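Side-chain contact in putative flavoprotein (PDB 4ICI), which binds flavin mononucleotide in a flavodoxin-like fold and probably serves in electron transfer or a related redox reaction: residues T156-K159 and A160-W164. Numbering follows the deposited sequence.
Sequences TDEK and AIRAW
Asp157 and Ala160 show how a helix start can satisfy an early amide: Asp157, at the N-cap of helix 158-168, turns OD1 back to take the N-H of Ala160, with Asp157 OD1 3.0 Å from Ala160 N and an N-H...O angle of 156°. Asp157 CG sits between the backbone N and the carbonyl carbon (chi1 62°), which swings the carboxylate round to the opening turn, and Asp157 OD1 also rests 3.5 Å from Ala160 CB. The negative charge probably interacts favourably with the helix dipole. The cap residue's own N is buried and has no partner in the model.

The carbonyl of the cap residue opens the i to i+4 series: Asp157 O accepts from Ile161 N at 2.9 Å, Glu158 O from Arg162 N, and Lys159 O from Ala163 N. On the exposed side, Glu158 and Arg162 run side by side in the same direction, one turn apart. Their salt bridge rests on a single carboxylate oxygen: Glu158 OE2 lies near the guanidinium plane at its edge, with a weak second bond from Arg162 NE at 3.2 Å; its 2.4 Å to Arg162 NH2 is doubtful as an exact length. The two planes are 39° apart, so the pairing is skewed rather than flat. Arg162 NH2 has a further, weak bond to Ala37 O.

Ile161 faces inward, its CG1 3.5 Å from Thr156 OG1, and the two side chains cross at about a right angle. Cutting Ile161 back to an alanine removes CG1 and CD1 and would probably open a gap beside Thr156 and against Leu34 and Ala37. Lys33 NZ of helix 26-38 donates to Thr156 O in the lead-in, while Ile161 and Trp164 pack the final helix of this flavodoxin-like fold on helix 26-38 and Trp164 NE1, donating to Glu149 O, joins it to edge strand 146-152.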
ATOM      1  N   THR A 156      -5.975   8.710 -12.048  1.00 19.72           N
ATOM      2  CA  THR A 156      -5.415   7.731 -12.933  1.00 19.61           C
ATOM      3  C   THR A 156      -6.459   7.157 -13.871  1.00 18.49           C
ATOM      4  O   THR A 156      -7.672   7.393 -13.725  1.00 22.62           O
ATOM      5  CB  THR A 156      -4.670   6.604 -12.139  1.00 19.91           C
ATOM      6  OG1 THR A 156      -3.760   5.943 -13.027  1.00 21.85           O
ATOM      7  CG2 THR A 156      -5.627   5.613 -11.531  1.00 20.81           C
ATOM      8  N   ASP A 157      -5.963   6.452 -14.870  1.00 19.17           N
ATOM      9  CA  ASP A 157      -6.776   5.725 -15.821  1.00 19.42           C
ATOM     10  C   ASP A 157      -5.947   4.606 -16.409  1.00 17.84           C
ATOM     11  O   ASP A 157      -4.751   4.455 -16.089  1.00 17.94           O
ATOM     12  CB  ASP A 157      -7.406   6.660 -16.882  1.00 21.46           C
ATOM     13  CG  ASP A 157      -6.403   7.392 -17.752  1.00 26.19           C
ATOM     14  OD1 ASP A 157      -5.259   6.967 -17.958  1.00 22.44           O
ATOM     15  OD2 ASP A 157      -6.805   8.422 -18.328  1.00 37.39           O
ATOM     16  N   GLU A 158      -6.595   3.769 -17.196  1.00 17.15           N
ATOM     17  CA  GLU A 158      -5.995   2.581 -17.714  1.00 17.30           C
ATOM     18  C   GLU A 158      -4.762   2.917 -18.566  1.00 16.32           C
ATOM     19  O   GLU A 158      -3.758   2.227 -18.486  1.00 17.24           O
ATOM     20  CB  GLU A 158      -7.013   1.752 -18.515  1.00 21.20           C
ATOM     21  CG  GLU A 158      -6.503   0.420 -18.961  1.00 28.77           C
ATOM     22  CD  GLU A 158      -7.633  -0.552 -19.313  1.00 39.68           C
ATOM     23  OE1 GLU A 158      -8.797  -0.105 -19.463  1.00 42.81           O
ATOM     24  OE2 GLU A 158      -7.341  -1.761 -19.435  1.00 45.89           O
ATOM     25  N   LYS A 159      -4.837   3.952 -19.395  1.00 15.96           N
ATOM     26  CA  LYS A 159      -3.707   4.308 -20.261  1.00 17.35           C
ATOM     27  C   LYS A 159      -2.495   4.717 -19.438  1.00 14.23           C
ATOM     28  O   LYS A 159      -1.353   4.359 -19.772  1.00 15.44           O
ATOM     29  CB  LYS A 159      -4.076   5.434 -21.242  1.00 18.87           C
ATOM     30  CG  LYS A 159      -5.031   5.012 -22.347  1.00 22.70           C
ATOM     31  CD  LYS A 159      -5.462   6.209 -23.169  1.00 29.00           C
ATOM     32  CE  LYS A 159      -6.366   5.758 -24.314  1.00 38.13           C
ATOM     33  NZ  LYS A 159      -7.121   6.893 -24.954  1.00 45.03           N
ATOM     34  N   ALA A 160      -2.723   5.450 -18.365  1.00 14.45           N
ATOM     35  CA  ALA A 160      -1.615   5.884 -17.519  1.00 14.26           C
ATOM     36  C   ALA A 160      -1.040   4.700 -16.738  1.00 13.53           C
ATOM     37  O   ALA A 160       0.182   4.601 -16.561  1.00 13.26           O
ATOM     38  CB  ALA A 160      -2.050   6.999 -16.597  1.00 16.28           C
ATOM     39  N   ILE A 161      -1.905   3.810 -16.263  1.00 13.59           N
ATOM     40  CA  ILE A 161      -1.450   2.608 -15.563  1.00 12.99           C
ATOM     41  C   ILE A 161      -0.608   1.748 -16.491  1.00 12.98           C
ATOM     42  O   ILE A 161       0.483   1.305 -16.121  1.00 14.36           O
ATOM     43  CB  ILE A 161      -2.629   1.811 -14.956  1.00 14.90           C
ATOM     44  CG1 ILE A 161      -3.238   2.611 -13.793  1.00 15.03           C
ATOM     45  CG2 ILE A 161      -2.169   0.375 -14.553  1.00 15.45           C
ATOM     46  CD1 ILE A 161      -4.636   2.165 -13.325  1.00 16.82           C
ATOM     47  N   ARG A 162      -1.078   1.538 -17.717  1.00 13.69           N
ATOM     48  CA  ARG A 162      -0.341   0.707 -18.644  1.00 14.66           C
ATOM     49  C   ARG A 162       1.031   1.300 -18.956  1.00 14.24           C
ATOM     50  O   ARG A 162       2.004   0.564 -19.053  1.00 13.81           O
ATOM     51  CB  ARG A 162      -1.168   0.444 -19.911  1.00 18.78           C
ATOM     52  CG  ARG A 162      -2.398  -0.398 -19.573  1.00 26.62           C
ATOM     53  CD  ARG A 162      -3.070  -1.001 -20.806  1.00 38.90           C
ATOM     54  NE  ARG A 162      -4.303  -1.692 -20.427  1.00 49.27           N
ATOM     55  CZ  ARG A 162      -4.364  -2.847 -19.757  1.00 55.94           C
ATOM     56  NH1 ARG A 162      -3.255  -3.494 -19.374  1.00 58.86           N
ATOM     57  NH2 ARG A 162      -5.553  -3.372 -19.470  1.00 55.20           N
ATOM     58  N   ALA A 163       1.117   2.620 -19.087  1.00 13.15           N
ATOM     59  CA  ALA A 163       2.401   3.262 -19.389  1.00 12.26           C
ATOM     60  C   ALA A 163       3.387   3.058 -18.224  1.00 13.28           C
ATOM     61  O   ALA A 163       4.552   2.723 -18.425  1.00 12.34           O
ATOM     62  CB  ALA A 163       2.193   4.781 -19.694  1.00 13.23           C
ATOM     63  N   TRP A 164       2.922   3.291 -16.997  1.00 12.15           N
ATOM     64  CA  TRP A 164       3.723   3.025 -15.799  1.00 11.30           C
ATOM     65  C   TRP A 164       4.261   1.589 -15.795  1.00 10.67           C
ATOM     66  O   TRP A 164       5.463   1.343 -15.573  1.00 10.68           O
ATOM     67  CB  TRP A 164       2.838   3.264 -14.575  1.00 10.85           C
ATOM     68  CG  TRP A 164       3.297   2.678 -13.252  1.00 10.72           C
ATOM     69  CD1 TRP A 164       4.576   2.529 -12.769  1.00 10.24           C
ATOM     70  CD2 TRP A 164       2.434   2.250 -12.214  1.00 10.25           C
ATOM     71  NE1 TRP A 164       4.544   2.048 -11.484  1.00 11.00           N
ATOM     72  CE2 TRP A 164       3.239   1.863 -11.119  1.00 11.12           C
ATOM     73  CE3 TRP A 164       1.054   2.190 -12.087  1.00 11.70           C
ATOM     74  CZ2 TRP A 164       2.697   1.410  -9.919  1.00 11.07           C
ATOM     75  CZ3 TRP A 164       0.514   1.705 -10.914  1.00 12.73           C
ATOM     76  CH2 TRP A 164       1.326   1.341  -9.840  1.00 11.19           C
TER